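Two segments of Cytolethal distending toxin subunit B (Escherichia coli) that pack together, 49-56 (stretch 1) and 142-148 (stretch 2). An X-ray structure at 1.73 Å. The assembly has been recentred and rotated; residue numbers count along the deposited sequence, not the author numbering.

Stretch 1, residues 49-56: DILAVQEA
Stretch 2 (142-148) AFFTAHA

Two strands, 50-53 and 142-147, run in the same direction, their axes crossing at -21° and approaching to 6.4 Å; side chains rather than a backbone ladder join them. The register pairs Ile50 with Phe143 (CA to CA 8.0 Å), Ala52 with Thr145 (5.0 Å) and Gln54 with His147 (6.2 Å), and in all six residues the CA-to-CB bond points toward the other stretch. Together the stretches bury 383 Å². Asp49 (phi/psi -78/-39) makes no contact. Ile50 (-134/128; m, t) lays CD1 over one face of the Phe143 ring (-132/132; chi1 m, chi2 -87°), 3.4 Å from the ring centroid and 21° off its normal; CD1 is 3.3 Å from Phe143 CD2. This CH-pi contact fills the widest of the three paired CA spacings with apolar bulk. Leu51 (-118/126; t, p) is out of reach. At the narrowest spacing sits Ala52 (-94/134), whose small side chain brings CB within 3.5 Å of Thr145 CB. The CA-to-CB bond of Val53 (-125/138; chi1 t) points away, but its carbonyl O accepts a hydrogen bond from Thr145 OG1 at 3.1 Å; Thr145 (-104/136) has chi1 at 180°. Near Gln54 (-121/160; m, p) the chain turns a corner. The aliphatic part of its buried side chain packs on the neighbouring strand, with CG 3.2 Å from Ala146 O (Ala146 -134/145) and 3.8 Å from His147 CB. Glu55 adopts phi/psi 46/54; its CA-to-CB bond points sideways, yet the extended side chain (m, t, chi3 30°) carries OE2 to 3.4 Å from His147 CE1. A water bridges the turn, accepting from Glu55 N at 2.8 Å and hydrogen-bonding His147 ND1 at 2.8 Å; His147 (-140/95) has chi1 t and chi2 -166°. Ala56 (-79/-10) lies beyond the contact.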

# COMPACT_ATOMS: atom_id res chain seq x y z
N ASP A 49 -1.86 10.23 -5.24
CA ASP A 49 -3.26 9.78 -5.39
C ASP A 49 -3.60 8.64 -4.43
O ASP A 49 -4.71 8.59 -3.90
CB ASP A 49 -3.45 9.31 -6.82
CG ASP A 49 -3.12 10.40 -7.82
OD1 ASP A 49 -3.69 11.53 -7.66
OD2 ASP A 49 -2.29 10.26 -8.77
N ILE A 50 -2.64 7.73 -4.23
CA ILE A 50 -2.87 6.58 -3.36
C ILE A 50 -1.66 6.46 -2.46
O ILE A 50 -0.52 6.48 -2.94
CB ILE A 50 -3.10 5.31 -4.18
CG1 ILE A 50 -4.46 5.42 -4.89
CG2 ILE A 50 -3.18 4.07 -3.24
CD1 ILE A 50 -4.64 4.59 -6.05
N LEU A 51 -1.89 6.38 -1.15
CA LEU A 51 -0.85 6.08 -0.21
C LEU A 51 -1.17 4.76 0.55
O LEU A 51 -2.22 4.63 1.19
CB LEU A 51 -0.68 7.23 0.83
CG LEU A 51 0.31 6.99 1.97
CD1 LEU A 51 1.77 6.87 1.43
CD2 LEU A 51 0.16 8.08 3.04
N ALA A 52 -0.21 3.82 0.51
CA ALA A 52 -0.30 2.61 1.29
C ALA A 52 0.45 2.87 2.60
O ALA A 52 1.57 3.39 2.60
CB ALA A 52 0.33 1.41 0.54
N VAL A 53 -0.18 2.47 3.69
CA VAL A 53 0.41 2.71 5.03
C VAL A 53 0.53 1.38 5.80
O VAL A 53 -0.42 0.53 5.77
CB VAL A 53 -0.48 3.70 5.84
CG1 VAL A 53 0.22 4.10 7.21
CG2 VAL A 53 -0.81 4.96 5.02
N GLN A 54 1.68 1.20 6.49
CA GLN A 54 1.87 0.08 7.41
C GLN A 54 2.17 0.61 8.83
O GLN A 54 2.53 1.78 8.96
CB GLN A 54 3.01 -0.87 6.95
CG GLN A 54 2.79 -1.32 5.45
CD GLN A 54 3.35 -0.29 4.49
OE1 GLN A 54 4.39 0.34 4.78
NE2 GLN A 54 2.62 -0.03 3.38
N GLU A 55 1.95 -0.23 9.84
CA GLU A 55 2.01 0.20 11.28
C GLU A 55 1.24 1.51 11.43
O GLU A 55 1.75 2.51 11.97
CB GLU A 55 3.47 0.33 11.73
CG GLU A 55 4.22 -0.99 11.52
CD GLU A 55 5.62 -1.02 12.13
OE1 GLU A 55 5.89 -0.34 13.16
OE2 GLU A 55 6.40 -1.82 11.59
N ALA A 56 -0.02 1.49 10.98
CA ALA A 56 -0.76 2.73 10.75
C ALA A 56 -1.33 3.35 12.04
O ALA A 56 -1.79 4.50 12.02
CB ALA A 56 -1.91 2.50 9.72
N ALA A 142 -5.75 -1.94 -9.38
CA ALA A 142 -5.94 -2.30 -7.99
C ALA A 142 -4.66 -1.98 -7.24
O ALA A 142 -3.54 -2.21 -7.73
CB ALA A 142 -6.27 -3.81 -7.90
N PHE A 143 -4.81 -1.51 -5.98
CA PHE A 143 -3.64 -1.14 -5.21
C PHE A 143 -3.77 -1.77 -3.83
O PHE A 143 -4.85 -1.70 -3.25
CB PHE A 143 -3.63 0.38 -5.05
CG PHE A 143 -3.55 1.10 -6.36
CD1 PHE A 143 -2.31 1.37 -6.94
CD2 PHE A 143 -4.72 1.48 -7.02
CE1 PHE A 143 -2.22 2.04 -8.19
CE2 PHE A 143 -4.64 2.16 -8.27
CZ PHE A 143 -3.40 2.43 -8.82
N PHE A 144 -2.70 -2.44 -3.37
CA PHE A 144 -2.67 -3.11 -2.07
C PHE A 144 -1.63 -2.50 -1.17
O PHE A 144 -0.61 -1.99 -1.63
CB PHE A 144 -2.34 -4.60 -2.20
CG PHE A 144 -3.45 -5.42 -2.86
CD1 PHE A 144 -3.67 -5.33 -4.22
CD2 PHE A 144 -4.33 -6.14 -2.07
CE1 PHE A 144 -4.74 -6.07 -4.84
CE2 PHE A 144 -5.37 -6.88 -2.64
CZ PHE A 144 -5.60 -6.82 -4.02
N THR A 145 -1.94 -2.51 0.13
CA THR A 145 -0.88 -2.31 1.13
C THR A 145 -0.47 -3.64 1.82
O THR A 145 -1.32 -4.47 2.12
CB THR A 145 -1.33 -1.24 2.15
OG1 THR A 145 -0.27 -1.06 3.14
CG2 THR A 145 -2.60 -1.69 2.97
N ALA A 146 0.84 -3.85 1.98
CA ALA A 146 1.36 -5.13 2.52
C ALA A 146 2.40 -4.87 3.59
O ALA A 146 3.16 -3.87 3.52
CB ALA A 146 1.98 -5.98 1.46
N HIS A 147 2.41 -5.75 4.59
CA HIS A 147 3.45 -5.65 5.60
C HIS A 147 3.91 -7.06 5.97
O HIS A 147 3.33 -7.71 6.83
CB HIS A 147 2.94 -4.91 6.83
CG HIS A 147 4.00 -4.72 7.87
ND1 HIS A 147 3.70 -4.34 9.16
CD2 HIS A 147 5.36 -4.88 7.81
CE1 HIS A 147 4.83 -4.27 9.86
NE2 HIS A 147 5.85 -4.59 9.07
N ALA A 148 4.97 -7.51 5.31
CA ALA A 148 5.48 -8.87 5.51
C ALA A 148 6.17 -8.95 6.86
O ALA A 148 6.54 -7.93 7.39
CB ALA A 148 6.45 -9.24 4.37
O HOH W 1 1.34 -2.94 9.43